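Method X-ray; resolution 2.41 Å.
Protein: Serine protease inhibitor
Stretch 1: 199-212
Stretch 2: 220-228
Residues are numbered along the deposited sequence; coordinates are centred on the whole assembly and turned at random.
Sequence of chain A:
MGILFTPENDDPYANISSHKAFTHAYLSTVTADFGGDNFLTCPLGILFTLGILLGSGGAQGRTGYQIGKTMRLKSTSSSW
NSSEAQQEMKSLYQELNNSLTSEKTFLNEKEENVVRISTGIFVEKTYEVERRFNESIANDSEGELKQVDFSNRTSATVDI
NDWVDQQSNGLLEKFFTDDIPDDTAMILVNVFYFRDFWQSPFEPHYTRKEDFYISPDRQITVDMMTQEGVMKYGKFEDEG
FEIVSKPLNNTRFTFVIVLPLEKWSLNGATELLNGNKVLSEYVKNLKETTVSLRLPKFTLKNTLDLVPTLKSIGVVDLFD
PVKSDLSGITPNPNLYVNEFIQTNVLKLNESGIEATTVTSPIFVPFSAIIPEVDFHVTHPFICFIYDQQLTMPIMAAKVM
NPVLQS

Stretch 1 199-212: QSPFEPHYTRKEDF
Stretch 2, residues 220-228: ITVDMMTQE

The Phe202 ring (chi1 m, -67°; chi2 88°) is buried against strand 220-228: selenomethionine Met225 (chi m, t, m) covers one face, with Met225 CE 3.5 Å from Phe202 CE1 and Met225 CB 3.9 Å above the ring centroid in a CH-pi contact, while Gln227 OE1 lies over the opposite face and Thr226 O meets the ring edge, 3.5 Å from Phe202 CD2. At the far end of the contact Phe212 (t) packs its CB 3.7 Å from Val222 CG1 and 3.9 Å from Ile220 CG1.

Strand 208-212, whose stretch ends at Phe212, runs antiparallel to 220-228, the axes at 136° and 4.5 Å apart at closest approach. Arg208 pairs with Met224, Glu210 with Val222 and Phe212 with Ile220, each through two backbone hydrogen bonds: Arg208 N to Met224 O 3.0 Å and Met224 N to Arg208 O 2.7 Å; Glu210 N to Val222 O 3.1 Å and Val222 N to Glu210 O 3.0 Å; Phe212 N to Ile220 O 2.6 Å and Ile220 N to Phe212 O 2.9 Å. The side chains of these pairs share one face; those of the non-hydrogen-bonded pairs Lys209-Asp223 (CA-CA 4.8 Å) and Asp211-Thr221 (CA-CA 4.7 Å) occupy the other.

Before the strand, residues 204-206 form a 3-10 segment, with Tyr206 N 2.9 Å from Glu203 O. The CA register carries on through Thr207-Met225 and Tyr206-Thr226, but without beta bridges; side chains and water make the polar links: Thr226 OG1 (p) donates to Tyr206 O at 2.7 Å, and one water links Glu203 O, Thr207 OG1 and Thr226 N, each at 2.9 Å. Gln227 NE2 donates to Ser200 O at 3.1 Å.

At the exposed edge, Lys209 (m, m, t, t) extends NZ to Asp223 OD1 (m), a 2.6 Å salt bridge; on the other face Arg208 NE (p, m, t) bridges Glu210 OE1 (t, t) at 2.8 Å within its own strand.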

# COMPACT_ATOMS: atom_id res chain seq x y z
N GLN A 199 -12.74 14.07 -7.63
CA GLN A 199 -14.01 14.76 -7.43
C GLN A 199 -14.03 16.03 -8.33
O GLN A 199 -15.03 16.33 -8.97
CB GLN A 199 -14.22 15.06 -5.94
CG GLN A 199 -15.62 15.48 -5.58
CD GLN A 199 -15.92 16.91 -6.07
OE1 GLN A 199 -15.08 17.79 -5.98
NE2 GLN A 199 -17.12 17.12 -6.60
N SER A 200 -12.89 16.74 -8.38
CA SER A 200 -12.70 17.88 -9.29
C SER A 200 -11.39 17.80 -10.13
O SER A 200 -10.32 18.19 -9.68
CB SER A 200 -12.75 19.18 -8.50
OG SER A 200 -12.43 20.22 -9.37
N PRO A 201 -11.50 17.31 -11.37
CA PRO A 201 -10.34 16.99 -12.20
C PRO A 201 -9.65 18.22 -12.72
O PRO A 201 -10.26 19.28 -12.77
CB PRO A 201 -10.98 16.24 -13.39
CG PRO A 201 -12.39 16.04 -13.03
CD PRO A 201 -12.75 17.11 -12.10
N PHE A 202 -8.38 18.09 -13.07
CA PHE A 202 -7.59 19.18 -13.62
C PHE A 202 -7.98 19.29 -15.07
O PHE A 202 -8.33 18.29 -15.68
CB PHE A 202 -6.09 18.86 -13.54
CG PHE A 202 -5.53 18.80 -12.13
CD1 PHE A 202 -5.56 17.61 -11.41
CD2 PHE A 202 -4.96 19.93 -11.55
CE1 PHE A 202 -5.02 17.54 -10.14
CE2 PHE A 202 -4.42 19.88 -10.26
CZ PHE A 202 -4.45 18.66 -9.55
N GLU A 203 -7.95 20.50 -15.61
CA GLU A 203 -8.13 20.73 -17.04
C GLU A 203 -6.75 20.63 -17.67
O GLU A 203 -5.85 21.36 -17.28
CB GLU A 203 -8.71 22.14 -17.25
CG GLU A 203 -9.72 22.30 -18.42
CD GLU A 203 -9.30 21.59 -19.68
OE1 GLU A 203 -8.27 21.97 -20.26
OE2 GLU A 203 -9.97 20.62 -20.10
N PRO A 204 -6.57 19.70 -18.61
CA PRO A 204 -5.30 19.43 -19.32
C PRO A 204 -4.70 20.65 -20.03
O PRO A 204 -3.47 20.79 -20.09
CB PRO A 204 -5.71 18.41 -20.39
CG PRO A 204 -6.93 17.79 -19.87
CD PRO A 204 -7.66 18.85 -19.10
N HIS A 205 -5.55 21.51 -20.57
CA HIS A 205 -5.08 22.74 -21.21
C HIS A 205 -4.29 23.58 -20.24
O HIS A 205 -3.51 24.43 -20.67
CB HIS A 205 -6.22 23.58 -21.80
CG HIS A 205 -6.76 23.01 -23.08
ND1 HIS A 205 -8.10 22.85 -23.32
CD2 HIS A 205 -6.12 22.48 -24.15
CE1 HIS A 205 -8.27 22.29 -24.50
NE2 HIS A 205 -7.09 22.05 -25.02
N TYR A 206 -4.48 23.35 -18.94
CA TYR A 206 -3.73 24.10 -17.96
C TYR A 206 -2.50 23.36 -17.50
O TYR A 206 -1.78 23.82 -16.62
CB TYR A 206 -4.60 24.50 -16.80
CG TYR A 206 -5.82 25.23 -17.26
CD1 TYR A 206 -5.73 26.23 -18.21
CD2 TYR A 206 -7.08 24.92 -16.75
CE1 TYR A 206 -6.86 26.90 -18.65
CE2 TYR A 206 -8.21 25.58 -17.18
CZ TYR A 206 -8.09 26.58 -18.13
OH TYR A 206 -9.21 27.25 -18.55
N THR A 207 -2.24 22.23 -18.13
CA THR A 207 -1.06 21.47 -17.78
C THR A 207 0.09 22.01 -18.63
O THR A 207 -0.07 22.20 -19.84
CB THR A 207 -1.28 19.94 -18.04
OG1 THR A 207 -2.39 19.48 -17.25
CG2 THR A 207 -0.01 19.12 -17.73
N ARG A 208 1.24 22.26 -18.01
CA ARG A 208 2.37 22.84 -18.72
C ARG A 208 3.73 22.39 -18.13
O ARG A 208 3.80 21.91 -16.99
CB ARG A 208 2.21 24.38 -18.78
CG ARG A 208 2.72 25.14 -17.55
CD ARG A 208 2.02 24.84 -16.21
NE ARG A 208 2.59 25.71 -15.17
CZ ARG A 208 2.12 26.92 -14.87
NH1 ARG A 208 1.03 27.37 -15.48
NH2 ARG A 208 2.73 27.68 -13.95
N LYS A 209 4.80 22.51 -18.92
CA LYS A 209 6.13 22.13 -18.48
C LYS A 209 6.64 23.09 -17.41
O LYS A 209 6.53 24.29 -17.54
CB LYS A 209 7.12 22.12 -19.65
CG LYS A 209 6.67 21.36 -20.87
CD LYS A 209 6.98 19.91 -20.78
CE LYS A 209 6.25 19.22 -21.91
NZ LYS A 209 6.06 17.75 -21.69
N GLU A 210 7.21 22.55 -16.35
CA GLU A 210 7.69 23.40 -15.27
C GLU A 210 8.87 22.72 -14.58
O GLU A 210 8.97 21.50 -14.59
CB GLU A 210 6.54 23.69 -14.31
CG GLU A 210 6.87 24.55 -13.08
CD GLU A 210 5.65 25.27 -12.52
OE1 GLU A 210 4.72 25.55 -13.31
OE2 GLU A 210 5.62 25.57 -11.29
N ASP A 211 9.77 23.49 -13.99
CA ASP A 211 10.90 22.92 -13.27
C ASP A 211 10.52 22.25 -11.97
O ASP A 211 9.71 22.77 -11.21
CB ASP A 211 11.97 23.99 -13.02
CG ASP A 211 13.04 23.98 -14.10
OD1 ASP A 211 12.77 23.43 -15.20
OD2 ASP A 211 14.14 24.51 -13.83
N PHE A 212 11.15 21.11 -11.70
CA PHE A 212 10.97 20.44 -10.41
C PHE A 212 12.34 20.31 -9.74
O PHE A 212 13.29 19.78 -10.34
CB PHE A 212 10.30 19.06 -10.60
CG PHE A 212 9.95 18.36 -9.30
CD1 PHE A 212 10.90 17.60 -8.62
CD2 PHE A 212 8.65 18.45 -8.77
CE1 PHE A 212 10.58 16.97 -7.45
CE2 PHE A 212 8.33 17.82 -7.62
CZ PHE A 212 9.30 17.07 -6.95
N ILE A 220 14.54 18.86 -12.81
CA ILE A 220 13.97 18.28 -14.01
C ILE A 220 12.75 19.07 -14.45
O ILE A 220 12.24 19.98 -13.76
CB ILE A 220 13.59 16.80 -13.83
CG1 ILE A 220 12.62 16.64 -12.67
CG2 ILE A 220 14.83 15.95 -13.64
CD1 ILE A 220 11.98 15.28 -12.62
N THR A 221 12.31 18.73 -15.64
CA THR A 221 11.13 19.32 -16.21
C THR A 221 10.04 18.28 -16.08
O THR A 221 10.24 17.12 -16.41
CB THR A 221 11.40 19.70 -17.68
OG1 THR A 221 12.10 20.96 -17.72
CG2 THR A 221 10.11 19.81 -18.47
N VAL A 222 8.90 18.69 -15.55
CA VAL A 222 7.77 17.82 -15.34
C VAL A 222 6.56 18.39 -16.06
O VAL A 222 6.52 19.57 -16.40
CB VAL A 222 7.44 17.64 -13.83
CG1 VAL A 222 8.55 16.93 -13.11
CG2 VAL A 222 7.14 18.99 -13.16
N ASP A 223 5.56 17.54 -16.30
CA ASP A 223 4.27 18.05 -16.74
C ASP A 223 3.50 18.48 -15.50
O ASP A 223 3.13 17.65 -14.69
CB ASP A 223 3.53 17.02 -17.54
CG ASP A 223 4.21 16.71 -18.87
OD1 ASP A 223 4.49 17.66 -19.65
OD2 ASP A 223 4.45 15.52 -19.14
N MSE A 224 3.31 19.80 -15.35
CA MSE A 224 2.74 20.37 -14.13
C MSE A 224 1.23 20.67 -14.31
O MSE A 224 0.84 21.47 -15.15
CB MSE A 224 3.52 21.63 -13.73
CG MSE A 224 3.20 22.22 -12.35
SE MSE A 224 3.90 21.12 -10.82
CE MSE A 224 5.77 21.83 -10.79
N MSE A 225 0.40 20.00 -13.53
CA MSE A 225 -1.04 20.25 -13.53
C MSE A 225 -1.30 21.39 -12.60
O MSE A 225 -0.58 21.60 -11.61
CB MSE A 225 -1.82 19.01 -13.10
CG MSE A 225 -1.32 17.74 -13.78
SE MSE A 225 -2.40 16.16 -13.32
CE MSE A 225 -2.14 16.07 -11.36
N THR A 226 -2.32 22.16 -12.93
CA THR A 226 -2.59 23.38 -12.19
C THR A 226 -4.09 23.52 -12.03
O THR A 226 -4.85 23.13 -12.90
CB THR A 226 -2.01 24.66 -12.92
OG1 THR A 226 -2.62 24.77 -14.18
CG2 THR A 226 -0.51 24.54 -13.19
N GLN A 227 -4.51 24.07 -10.90
CA GLN A 227 -5.91 24.35 -10.67
C GLN A 227 -6.10 25.29 -9.47
O GLN A 227 -5.28 25.35 -8.53
CB GLN A 227 -6.69 23.03 -10.56
CG GLN A 227 -7.72 22.91 -9.45
CD GLN A 227 -8.17 21.45 -9.24
OE1 GLN A 227 -7.83 20.83 -8.24
NE2 GLN A 227 -8.94 20.90 -10.19
N GLU A 228 -7.16 26.09 -9.53
CA GLU A 228 -7.52 26.88 -8.38
C GLU A 228 -8.84 26.36 -7.91
O GLU A 228 -9.71 26.06 -8.72
CB GLU A 228 -7.57 28.35 -8.72
CG GLU A 228 -6.46 28.81 -9.64
CD GLU A 228 -6.92 29.95 -10.54
OE1 GLU A 228 -7.09 31.09 -10.03
OE2 GLU A 228 -7.13 29.70 -11.76
O HOH W 1 -3.81 21.06 -15.22
O HOH W 2 -7.52 22.44 -13.73